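Local coordinates for putative uncharacterized protein ECU08_1170 (Encephalitozoon cuniculi, PDB 3Q87) that probably acts as a zinc-binding Trm112-type activator of the Mtq2 methyltransferase, with which it forms the complex that methylates the translation termination factor eRF1, at residues Leu22-Glu28 / Ile93-Ser99; Phe63-Leu68 / Glu88-Ile93. Numbering follows the deposited sequence.

Contact 1 (Leu22-Glu28 / Ile93-Ser99); sequences LECEKAE and IDVVEGS
Leu-22 to Glu-28 runs antiparallel to Ile-93 to Ser-99, both segments turning a corner, at Glu-25 and Glu-97. Glu-23 N donates to Ser-99 O (2.8 Å) and Ser-99 N to Glu-23 O (2.7 Å); Glu-28 N donates to Asp-94 O and Asp-94 N to Glu-28 O, both at 2.9 Å. Cys-24 with Gly-98 (CA-CA 4.3 Å) and Ala-27 with Val-95 (CA-CA 4.2 Å) are non-hydrogen-bonded pairs, and strands 26-28 and 93-96 meet at 147°. Two back-to-back classic beta bulges carry the pairing from the four-stranded sheet, whose strand 98-102 ends at zinc ligand Cys-102, into the two-stranded sheet. Glu-97 O accepts Lys-26 N (3.0 Å) and, weakly, Glu-25 N (2.8 Å); Lys-26 O accepts Val-96 N (2.9 Å) and Glu-97 N (3.1 Å). Bulged Glu-25 (phi/psi -76/-54) and Val-96 (-92/-35) leave extended geometry. Lys-26 NZ hydrogen-bonds weakly to Glu-28 OE2 (3.4 Å) within a salt bridge. Leu-22 O is hydrogen-bonded to Ser-59 OG, Asp-94 OD1 and OD2 to Met-1 N and Ser-114 OG, and Glu-97 OE2 to Gly-113 N.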
loop_
_atom_site.group_PDB
_atom_site.type_symbol
_atom_site.label_atom_id
_atom_site.label_comp_id
_atom_site.label_asym_id
_atom_site.label_seq_id
_atom_site.Cartn_x
_atom_site.Cartn_y
_atom_site.Cartn_z
ATOM N N LEU A 22 -2.816 -10.156 -15.063
ATOM C CA LEU A 22 -2.447 -8.897 -15.682
ATOM C C LEU A 22 -2.744 -8.891 -17.175
ATOM O O LEU A 22 -2.374 -9.821 -17.895
ATOM C CB LEU A 22 -0.952 -8.642 -15.453
ATOM C CG LEU A 22 -0.280 -7.282 -15.697
ATOM C CD1 LEU A 22 0.542 -7.323 -16.948
ATOM C CD2 LEU A 22 -1.251 -6.089 -15.736
ATOM N N GLU A 23 -3.424 -7.841 -17.628
ATOM C CA GLU A 23 -3.483 -7.516 -19.044
ATOM C C GLU A 23 -2.779 -6.183 -19.255
ATOM O O GLU A 23 -3.071 -5.202 -18.575
ATOM C CB GLU A 23 -4.921 -7.437 -19.540
ATOM C CG GLU A 23 -5.074 -6.570 -20.768
ATOM C CD GLU A 23 -6.032 -7.160 -21.770
ATOM O OE1 GLU A 23 -6.888 -6.409 -22.296
ATOM O OE2 GLU A 23 -5.928 -8.382 -22.027
ATOM N N CYS A 24 -1.854 -6.155 -20.204
ATOM C CA CYS A 24 -0.982 -5.010 -20.375
ATOM C C CYS A 24 -1.179 -4.334 -21.729
ATOM O O CYS A 24 -0.816 -4.891 -22.761
ATOM C CB CYS A 24 0.466 -5.465 -20.220
ATOM S SG CYS A 24 1.673 -4.143 -20.293
ATOM N N GLU A 25 -1.765 -3.140 -21.732
ATOM C CA GLU A 25 -1.823 -2.363 -22.961
ATOM C C GLU A 25 -0.461 -1.730 -23.245
ATOM O O GLU A 25 0.109 -1.917 -24.320
ATOM C CB GLU A 25 -2.919 -1.303 -22.917
ATOM C CG GLU A 25 -3.255 -0.731 -24.291
ATOM C CD GLU A 25 -3.592 -1.818 -25.314
ATOM O OE1 GLU A 25 -4.609 -2.525 -25.122
ATOM O OE2 GLU A 25 -2.843 -1.963 -26.312
ATOM N N LYS A 26 0.081 -0.989 -22.288
ATOM C CA LYS A 26 1.442 -0.511 -22.477
ATOM C C LYS A 26 2.292 -0.475 -21.211
ATOM O O LYS A 26 1.804 -0.180 -20.116
ATOM C CB LYS A 26 1.467 0.827 -23.217
ATOM C CG LYS A 26 0.906 1.988 -22.457
ATOM C CD LYS A 26 1.450 3.299 -23.014
ATOM C CE LYS A 26 2.978 3.360 -22.950
ATOM N NZ LYS A 26 3.481 4.776 -22.965
ATOM N N ALA A 27 3.573 -0.791 -21.392
ATOM C CA ALA A 27 4.530 -0.896 -20.302
ATOM C C ALA A 27 5.845 -0.247 -20.699
ATOM O O ALA A 27 6.240 -0.310 -21.859
ATOM C CB ALA A 27 4.767 -2.353 -19.959
ATOM N N GLU A 28 6.524 0.358 -19.729
ATOM C CA GLU A 28 7.817 0.992 -19.958
ATOM C C GLU A 28 8.872 0.358 -19.065
ATOM O O GLU A 28 8.560 -0.193 -18.008
ATOM C CB GLU A 28 7.728 2.498 -19.697
ATOM C CG GLU A 28 6.791 3.226 -20.659
ATOM C CD GLU A 28 6.637 4.710 -20.351
ATOM O OE1 GLU A 28 6.848 5.107 -19.183
ATOM O OE2 GLU A 28 6.293 5.478 -21.278
ATOM N N ILE A 93 10.073 -3.014 -14.443
ATOM C CA ILE A 93 9.037 -2.753 -15.430
ATOM C C ILE A 93 7.888 -2.006 -14.788
ATOM O O ILE A 93 7.517 -2.290 -13.655
ATOM C CB ILE A 93 8.463 -4.055 -16.004
ATOM C CG1 ILE A 93 9.568 -4.896 -16.649
ATOM C CG2 ILE A 93 7.360 -3.746 -17.008
ATOM C CD1 ILE A 93 9.083 -6.247 -17.150
ATOM N N ASP A 94 7.300 -1.079 -15.532
ATOM C CA ASP A 94 6.135 -0.358 -15.057
ATOM C C ASP A 94 4.997 -0.433 -16.073
ATOM O O ASP A 94 5.122 0.050 -17.204
ATOM C CB ASP A 94 6.497 1.101 -14.787
ATOM C CG ASP A 94 5.320 1.898 -14.267
ATOM O OD1 ASP A 94 4.722 1.473 -13.248
ATOM O OD2 ASP A 94 4.998 2.947 -14.871
ATOM N N VAL A 95 3.890 -1.048 -15.673
ATOM C CA VAL A 95 2.715 -1.082 -16.523
ATOM C C VAL A 95 2.016 0.259 -16.371
ATOM O O VAL A 95 1.572 0.606 -15.276
ATOM C CB VAL A 95 1.743 -2.224 -16.126
ATOM C CG1 VAL A 95 0.519 -2.224 -17.028
ATOM C CG2 VAL A 95 2.439 -3.561 -16.192
ATOM N N VAL A 96 1.935 1.027 -17.454
ATOM C CA VAL A 96 1.273 2.317 -17.368
ATOM C C VAL A 96 -0.205 2.170 -17.721
ATOM O O VAL A 96 -1.054 2.825 -17.132
ATOM C CB VAL A 96 1.966 3.418 -18.234
ATOM C CG1 VAL A 96 3.488 3.315 -18.135
ATOM C CG2 VAL A 96 1.548 3.296 -19.653
ATOM N N GLU A 97 -0.509 1.278 -18.659
ATOM C CA GLU A 97 -1.884 1.060 -19.096
ATOM C C GLU A 97 -2.191 -0.431 -19.160
ATOM O O GLU A 97 -1.435 -1.196 -19.739
ATOM C CB GLU A 97 -2.123 1.700 -20.465
ATOM C CG GLU A 97 -1.840 3.198 -20.513
ATOM C CD GLU A 97 -2.898 4.037 -19.801
ATOM O OE1 GLU A 97 -4.077 3.610 -19.746
ATOM O OE2 GLU A 97 -2.544 5.132 -19.306
ATOM N N GLY A 98 -3.293 -0.839 -18.544
ATOM C CA GLY A 98 -3.656 -2.243 -18.528
ATOM C C GLY A 98 -4.741 -2.559 -17.522
ATOM O O GLY A 98 -5.564 -1.704 -17.195
ATOM N N SER A 99 -4.723 -3.786 -17.011
ATOM C CA SER A 99 -5.781 -4.260 -16.121
ATOM C C SER A 99 -5.320 -5.426 -15.259
ATOM O O SER A 99 -4.428 -6.194 -15.645
ATOM C CB SER A 99 -6.988 -4.719 -16.941
ATOM O OG SER A 99 -7.827 -3.627 -17.258
#

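Contact 2 (Phe63-Leu68 / Glu88-Ile93); sequences FHGREL and EFLFGI
An irregular segment, Phe-63 to Leu-68, extended from Arg-66 onward, crosses the C-terminal end of helix 84-91 and the start of strand 93-96; the closest CA atoms, those of Arg-66 and Phe-89, are 6.5 Å apart. Glu-88 leaves the helix sideways, and its t,t side chain brings the carboxylate near Arg-66, with a long salt bridge of 3.6 Å between Glu-88 OE2 and Arg-66 NH1. At the next residue, the Phe-89 ring takes Leu-68 over one face in a CH-pi contact, Leu-68 CD1 lying 4.0 Å from the ring centroid. Phe-89 also packs on Leu-56, and Leu-68 on Val-57, of helix 42-59, so this loop of the Trm112-like fold lies against helices 42-59 and 84-91. A CB on Gly-92 would come within 2.6 Å of Arg-66 NE; without one, the guanidinium lies face-on against Gly-92 CA, and Gly-92 O accepts a weak hydrogen bond from Arg-66 NE at 2.9 Å. Ile-93 (chi1 m, chi2 t) then places CD1 3.7 Å from Phe-63 CE2 and CG1 4.0 Å from Arg-66 CB.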
loop_
_atom_site.group_PDB
_atom_site.type_symbol
_atom_site.label_atom_id
_atom_site.label_comp_id
_atom_site.label_asym_id
_atom_site.label_seq_id
_atom_site.Cartn_x
_atom_site.Cartn_y
_atom_site.Cartn_z
ATOM N N PHE A 63 6.102 -7.143 -24.474
ATOM C CA PHE A 63 7.021 -6.131 -23.969
ATOM C C PHE A 63 8.446 -6.669 -23.936
ATOM O O PHE A 63 8.730 -7.661 -23.272
ATOM C CB PHE A 63 6.607 -5.667 -22.577
ATOM C CG PHE A 63 7.620 -4.779 -21.910
ATOM C CD1 PHE A 63 7.645 -3.415 -22.173
ATOM C CD2 PHE A 63 8.540 -5.301 -21.014
ATOM C CE1 PHE A 63 8.570 -2.586 -21.553
ATOM C CE2 PHE A 63 9.466 -4.481 -20.388
ATOM C CZ PHE A 63 9.480 -3.121 -20.657
ATOM N N HIS A 64 9.347 -6.001 -24.641
ATOM C CA HIS A 64 10.702 -6.515 -24.783
ATOM C C HIS A 64 11.747 -5.685 -24.046
ATOM O O HIS A 64 12.943 -5.916 -24.198
ATOM C CB HIS A 64 11.044 -6.644 -26.264
ATOM C CG HIS A 64 9.915 -7.183 -27.083
ATOM N ND1 HIS A 64 9.587 -8.522 -27.107
ATOM C CD2 HIS A 64 9.015 -6.559 -27.879
ATOM C CE1 HIS A 64 8.545 -8.701 -27.897
ATOM N NE2 HIS A 64 8.177 -7.526 -28.379
ATOM N N GLY A 65 11.293 -4.736 -23.235
ATOM C CA GLY A 65 12.204 -3.885 -22.485
ATOM C C GLY A 65 12.989 -4.659 -21.447
ATOM O O GLY A 65 14.090 -4.265 -21.057
ATOM N N ARG A 66 12.406 -5.763 -20.992
ATOM C CA ARG A 66 13.047 -6.637 -20.022
ATOM C C ARG A 66 12.455 -8.030 -20.205
ATOM O O ARG A 66 11.360 -8.168 -20.746
ATOM C CB ARG A 66 12.803 -6.120 -18.610
ATOM C CG ARG A 66 13.994 -6.270 -17.685
ATOM C CD ARG A 66 13.800 -5.471 -16.410
ATOM N NE ARG A 66 13.796 -4.028 -16.648
ATOM C CZ ARG A 66 14.846 -3.232 -16.457
ATOM N NH1 ARG A 66 15.998 -3.735 -16.031
ATOM N NH2 ARG A 66 14.744 -1.928 -16.692
ATOM N N GLU A 67 13.172 -9.065 -19.780
ATOM C CA GLU A 67 12.740 -10.429 -20.083
ATOM C C GLU A 67 13.149 -11.473 -19.042
ATOM O O GLU A 67 14.173 -11.335 -18.375
ATOM C CB GLU A 67 13.254 -10.851 -21.466
ATOM C CG GLU A 67 12.989 -9.830 -22.575
ATOM C CD GLU A 67 12.829 -10.468 -23.945
ATOM O OE1 GLU A 67 13.575 -11.425 -24.249
ATOM O OE2 GLU A 67 11.956 -10.009 -24.718
ATOM N N LEU A 68 12.324 -12.511 -18.910
ATOM C CA LEU A 68 12.656 -13.680 -18.095
ATOM C C LEU A 68 12.613 -14.927 -18.958
ATOM O O LEU A 68 12.062 -14.908 -20.056
ATOM C CB LEU A 68 11.678 -13.855 -16.937
ATOM C CG LEU A 68 11.829 -12.948 -15.721
ATOM C CD1 LEU A 68 10.851 -13.398 -14.646
ATOM C CD2 LEU A 68 13.268 -12.958 -15.197
ATOM N N GLU A 88 14.815 -7.597 -11.080
ATOM C CA GLU A 88 14.940 -6.757 -12.254
ATOM C C GLU A 88 13.640 -6.776 -13.059
ATOM O O GLU A 88 13.217 -5.761 -13.609
ATOM C CB GLU A 88 16.111 -7.259 -13.100
ATOM C CG GLU A 88 16.519 -6.359 -14.250
ATOM C CD GLU A 88 17.799 -6.837 -14.920
ATOM O OE1 GLU A 88 18.737 -7.236 -14.192
ATOM O OE2 GLU A 88 17.861 -6.814 -16.169
ATOM N N PHE A 89 13.005 -7.940 -13.129
ATOM C CA PHE A 89 11.734 -8.059 -13.829
ATOM C C PHE A 89 10.610 -7.407 -13.010
ATOM O O PHE A 89 9.782 -6.680 -13.548
ATOM C CB PHE A 89 11.427 -9.540 -14.097
ATOM C CG PHE A 89 10.187 -9.783 -14.927
ATOM C CD1 PHE A 89 10.216 -9.642 -16.306
ATOM C CD2 PHE A 89 9.003 -10.202 -14.324
ATOM C CE1 PHE A 89 9.085 -9.888 -17.073
ATOM C CE2 PHE A 89 7.865 -10.452 -15.083
ATOM C CZ PHE A 89 7.906 -10.291 -16.462
ATOM N N LEU A 90 10.609 -7.645 -11.707
ATOM C CA LEU A 90 9.476 -7.238 -10.873
ATOM C C LEU A 90 9.521 -5.753 -10.495
ATOM O O LEU A 90 8.490 -5.144 -10.200
ATOM C CB LEU A 90 9.384 -8.122 -9.628
ATOM C CG LEU A 90 9.017 -9.598 -9.853
ATOM C CD1 LEU A 90 9.064 -10.392 -8.553
ATOM C CD2 LEU A 90 7.641 -9.752 -10.510
ATOM N N PHE A 91 10.716 -5.173 -10.520
ATOM C CA PHE A 91 10.897 -3.783 -10.135
ATOM C C PHE A 91 11.311 -2.940 -11.317
ATOM O O PHE A 91 11.257 -1.717 -11.260
ATOM C CB PHE A 91 11.950 -3.661 -9.026
ATOM C CG PHE A 91 11.461 -4.099 -7.676
ATOM C CD1 PHE A 91 10.874 -3.189 -6.804
ATOM C CD2 PHE A 91 11.580 -5.425 -7.276
ATOM C CE1 PHE A 91 10.411 -3.595 -5.561
ATOM C CE2 PHE A 91 11.117 -5.838 -6.037
ATOM C CZ PHE A 91 10.535 -4.920 -5.177
ATOM N N GLY A 92 11.733 -3.599 -12.391
ATOM C CA GLY A 92 12.307 -2.903 -13.527
ATOM C C GLY A 92 11.338 -2.674 -14.666
ATOM O O GLY A 92 11.723 -2.201 -15.732
ATOM N N ILE A 93 10.073 -3.014 -14.443
ATOM C CA ILE A 93 9.037 -2.753 -15.430
ATOM C C ILE A 93 7.888 -2.006 -14.788
ATOM O O ILE A 93 7.517 -2.290 -13.655
ATOM C CB ILE A 93 8.463 -4.055 -16.004
ATOM C CG1 ILE A 93 9.568 -4.896 -16.649
ATOM C CG2 ILE A 93 7.360 -3.746 -17.008
ATOM C CD1 ILE A 93 9.083 -6.247 -17.150
#

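From the N terminus, the chain first lays down strands 20-24 and 26-29, then makes helix 42-59 and enters the loop containing Phe-63 to Leu-68. Helices 70-78 and 84-91 follow, and the end of the latter returns to that loop, so contact 2 closes a short, mostly helical excursion. The chain passes directly into strands 93-96 and 98-102, where contact 1 closes the wider loop around it. Contact 2 thus nests within the span of contact 1, the two meeting at the shared Ile-93. Phe-63 also joins them in space, its CE1 lying 3.3 Å from Ala-27 O. Together they tie the helical part to the sheet that continues toward zinc ligand Cys-102.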